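Local atomic coordinates of restriction endonuclease UbaLAI (Unidentified, PDB entry 5O63), a protein that cleaves DNA as a monomeric Type IIE restriction enzyme and binds its cognate DNA through an N-terminal B3 domain. Residues 126-131 against 137-142. Residues are numbered along the deposited sequence; the frame is centred on the assembly and turned at random.
Sequences DCANSG and EVLFAL
Ala128 and Leu139 face each other with their CA atoms 7.9 Å apart, where the end of strand 121-128 packs against helix 136-144. In this B3 domain, a DNA-binding pseudobarrel, the helix follows the strand after a short loop and packs back on its end, and a backbone hydrogen bond joins Asn129 to Phe136; the contact's nearest atom lies about 12 Å from the bound DNA. Leu139 is the one helix residue between 137 and 142 that reaches the strand, and it does so chiefly with CD1. Its CG lies anti to the carbonyl carbon (chi1 -66°) and CD1 continues the chain in extended form (chi2 178°), which brings it to the strand. There CD1 meets the methyl of Ala128, an apolar contact of 3.8 Å between CD1 and CB. The same CD1 rests against the carboxylate of Asp126, with OD2 4.0 Å from it; the two side chains cross at about a right angle. Leu108 and Ile110 of the adjacent strand and Tyr7 of helix 3-14 also touch Leu139, extending its apolar surroundings. Cys127, between the two contacting strand residues, points its side chain to the other face of the sheet, toward Leu72 and Leu99.

The Asp126 carboxylate is buried but well partnered: OD2 takes a hydrogen bond from Tyr7 and a salt bridge from Arg135. These two partners probably stabilise the ionised form and link the strand to helix 3-14 and to the residue just before helix 136-144. OD1 receives a weak bond from the backbone N of Cys127. Beyond the strand the chain turns away from the helix in an Asx turn, in which Gly131 N donates to Asn129 OD1 at 3.0 Å, approaching from 45° above the carbonyl plane.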
ATOM      1  N   ASP A 126       2.420  -1.212   4.800  1.00 19.45           N
ATOM      2  CA  ASP A 126       3.718  -0.857   5.351  1.00 17.38           C
ATOM      3  C   ASP A 126       4.202   0.383   4.589  1.00 18.39           C
ATOM      4  O   ASP A 126       3.758   0.631   3.489  1.00 18.76           O
ATOM      5  CB  ASP A 126       4.688  -2.013   5.175  1.00 21.76           C
ATOM      6  CG  ASP A 126       5.962  -1.905   6.019  1.00 23.24           C
ATOM      7  OD1 ASP A 126       6.124  -0.990   6.836  1.00 23.43           O
ATOM      8  OD2 ASP A 126       6.782  -2.848   5.937  1.00 23.40           O
ATOM      9  N   CYS A 127       5.047   1.175   5.230  1.00 18.41           N
ATOM     10  CA  CYS A 127       5.584   2.341   4.525  1.00 23.99           C
ATOM     11  C   CYS A 127       6.864   2.798   5.134  1.00 25.19           C
ATOM     12  O   CYS A 127       7.229   2.418   6.249  1.00 23.43           O
ATOM     13  CB  CYS A 127       4.591   3.456   4.498  1.00 22.59           C
ATOM     14  SG  CYS A 127       4.355   4.196   6.120  1.00 26.81           S
ATOM     15  N   ALA A 128       7.582   3.613   4.374  1.00 19.13           N
ATOM     16  CA  ALA A 128       8.929   3.951   4.709  1.00 19.78           C
ATOM     17  C   ALA A 128       9.375   5.215   4.004  1.00 17.83           C
ATOM     18  O   ALA A 128       8.808   5.611   3.008  1.00 20.59           O
ATOM     19  CB  ALA A 128       9.876   2.785   4.329  1.00 22.41           C
ATOM     20  N   ASN A 129      10.400   5.838   4.587  1.00 20.12           N
ATOM     21  CA  ASN A 129      11.071   6.925   3.898  1.00 20.48           C
ATOM     22  C   ASN A 129      12.591   6.761   4.001  1.00 20.53           C
ATOM     23  O   ASN A 129      13.086   5.741   4.476  1.00 22.74           O
ATOM     24  CB  ASN A 129      10.588   8.281   4.422  1.00 21.22           C
ATOM     25  CG  ASN A 129      11.016   8.584   5.861  1.00 21.41           C
ATOM     26  OD1 ASN A 129      12.073   8.169   6.346  1.00 24.96           O
ATOM     27  ND2 ASN A 129      10.186   9.405   6.522  1.00 23.10           N
ATOM     28  N   SER A 130      13.309   7.771   3.490  1.00 20.69           N
ATOM     29  CA  SER A 130      14.744   7.632   3.345  1.00 22.54           C
ATOM     30  C   SER A 130      15.535   8.429   4.364  1.00 24.88           C
ATOM     31  O   SER A 130      16.722   8.727   4.147  1.00 25.99           O
ATOM     32  CB  SER A 130      15.147   8.054   1.931  1.00 24.96           C
ATOM     33  OG  SER A 130      14.506   7.222   0.983  1.00 23.13           O
ATOM     34  N   GLY A 131      14.889   8.805   5.467  1.00 23.98           N
ATOM     35  CA  GLY A 131      15.589   9.422   6.576  1.00 26.35           C
ATOM     36  C   GLY A 131      16.478   8.474   7.373  1.00 29.07           C
ATOM     37  O   GLY A 131      16.532   7.261   7.113  1.00 28.83           O
ATOM     38  N   GLU A 137      15.377   1.793   1.473  1.00 24.77           N
ATOM     39  CA  GLU A 137      16.266   1.066   0.605  1.00 27.55           C
ATOM     40  C   GLU A 137      16.038  -0.448   0.716  1.00 25.53           C
ATOM     41  O   GLU A 137      15.954  -1.124  -0.345  1.00 26.86           O
ATOM     42  CB  GLU A 137      17.712   1.391   0.923  1.00 29.78           C
ATOM     43  CG  GLU A 137      18.102   2.791   0.715  1.00 38.42           C
ATOM     44  CD  GLU A 137      19.505   2.978   1.250  1.00 51.42           C
ATOM     45  OE1 GLU A 137      19.666   3.699   2.261  1.00 57.42           O
ATOM     46  OE2 GLU A 137      20.425   2.332   0.693  1.00 55.31           O
ATOM     47  N   VAL A 138      15.919  -0.958   1.940  1.00 27.61           N
ATOM     48  CA  VAL A 138      15.720  -2.394   2.099  1.00 28.73           C
ATOM     49  C   VAL A 138      14.374  -2.800   1.464  1.00 27.36           C
ATOM     50  O   VAL A 138      14.326  -3.761   0.707  1.00 29.49           O
ATOM     51  CB  VAL A 138      15.818  -2.840   3.589  1.00 33.38           C
ATOM     52  CG1 VAL A 138      15.351  -4.285   3.774  1.00 35.82           C
ATOM     53  CG2 VAL A 138      17.248  -2.765   4.036  1.00 34.79           C
ATOM     54  N   LEU A 139      13.308  -2.044   1.720  1.00 24.47           N
ATOM     55  CA  LEU A 139      12.024  -2.400   1.152  1.00 22.68           C
ATOM     56  C   LEU A 139      11.971  -2.246  -0.355  1.00 24.04           C
ATOM     57  O   LEU A 139      11.406  -3.106  -1.064  1.00 22.71           O
ATOM     58  CB  LEU A 139      10.907  -1.560   1.781  1.00 23.41           C
ATOM     59  CG  LEU A 139      10.713  -1.869   3.271  1.00 22.40           C
ATOM     60  CD1 LEU A 139       9.627  -0.952   3.809  1.00 22.67           C
ATOM     61  CD2 LEU A 139      10.388  -3.355   3.547  1.00 26.99           C
ATOM     62  N   PHE A 140      12.568  -1.175  -0.868  1.00 21.65           N
ATOM     63  CA  PHE A 140      12.589  -0.992  -2.310  1.00 22.13           C
ATOM     64  C   PHE A 140      13.308  -2.184  -3.002  1.00 21.66           C
ATOM     65  O   PHE A 140      12.818  -2.731  -4.035  1.00 23.68           O
ATOM     66  CB  PHE A 140      13.247   0.332  -2.664  1.00 21.22           C
ATOM     67  CG  PHE A 140      13.226   0.607  -4.175  1.00 21.68           C
ATOM     68  CD1 PHE A 140      14.300   0.192  -4.947  1.00 24.23           C
ATOM     69  CD2 PHE A 140      12.109   1.142  -4.802  1.00 21.62           C
ATOM     70  CE1 PHE A 140      14.272   0.365  -6.322  1.00 25.60           C
ATOM     71  CE2 PHE A 140      12.066   1.315  -6.172  1.00 23.57           C
ATOM     72  CZ  PHE A 140      13.165   0.915  -6.936  1.00 21.61           C
ATOM     73  N   ALA A 141      14.450  -2.553  -2.457  1.00 22.79           N
ATOM     74  CA  ALA A 141      15.189  -3.686  -3.032  1.00 26.67           C
ATOM     75  C   ALA A 141      14.322  -4.987  -3.047  1.00 23.59           C
ATOM     76  O   ALA A 141      14.391  -5.781  -3.998  1.00 25.33           O
ATOM     77  CB  ALA A 141      16.494  -3.930  -2.237  1.00 26.21           C
ATOM     78  N   LEU A 142      13.588  -5.254  -1.956  1.00 24.21           N
ATOM     79  CA  LEU A 142      12.751  -6.460  -1.927  1.00 28.51           C
ATOM     80  C   LEU A 142      11.590  -6.407  -2.902  1.00 26.57           C
ATOM     81  O   LEU A 142      11.238  -7.435  -3.442  1.00 28.35           O
ATOM     82  CB  LEU A 142      12.125  -6.730  -0.550  1.00 38.30           C
ATOM     83  CG  LEU A 142      12.917  -6.626   0.703  1.00 40.93           C
ATOM     84  CD1 LEU A 142      11.988  -6.656   1.891  1.00 34.89           C
ATOM     85  CD2 LEU A 142      13.729  -7.821   0.668  1.00 44.61           C
TER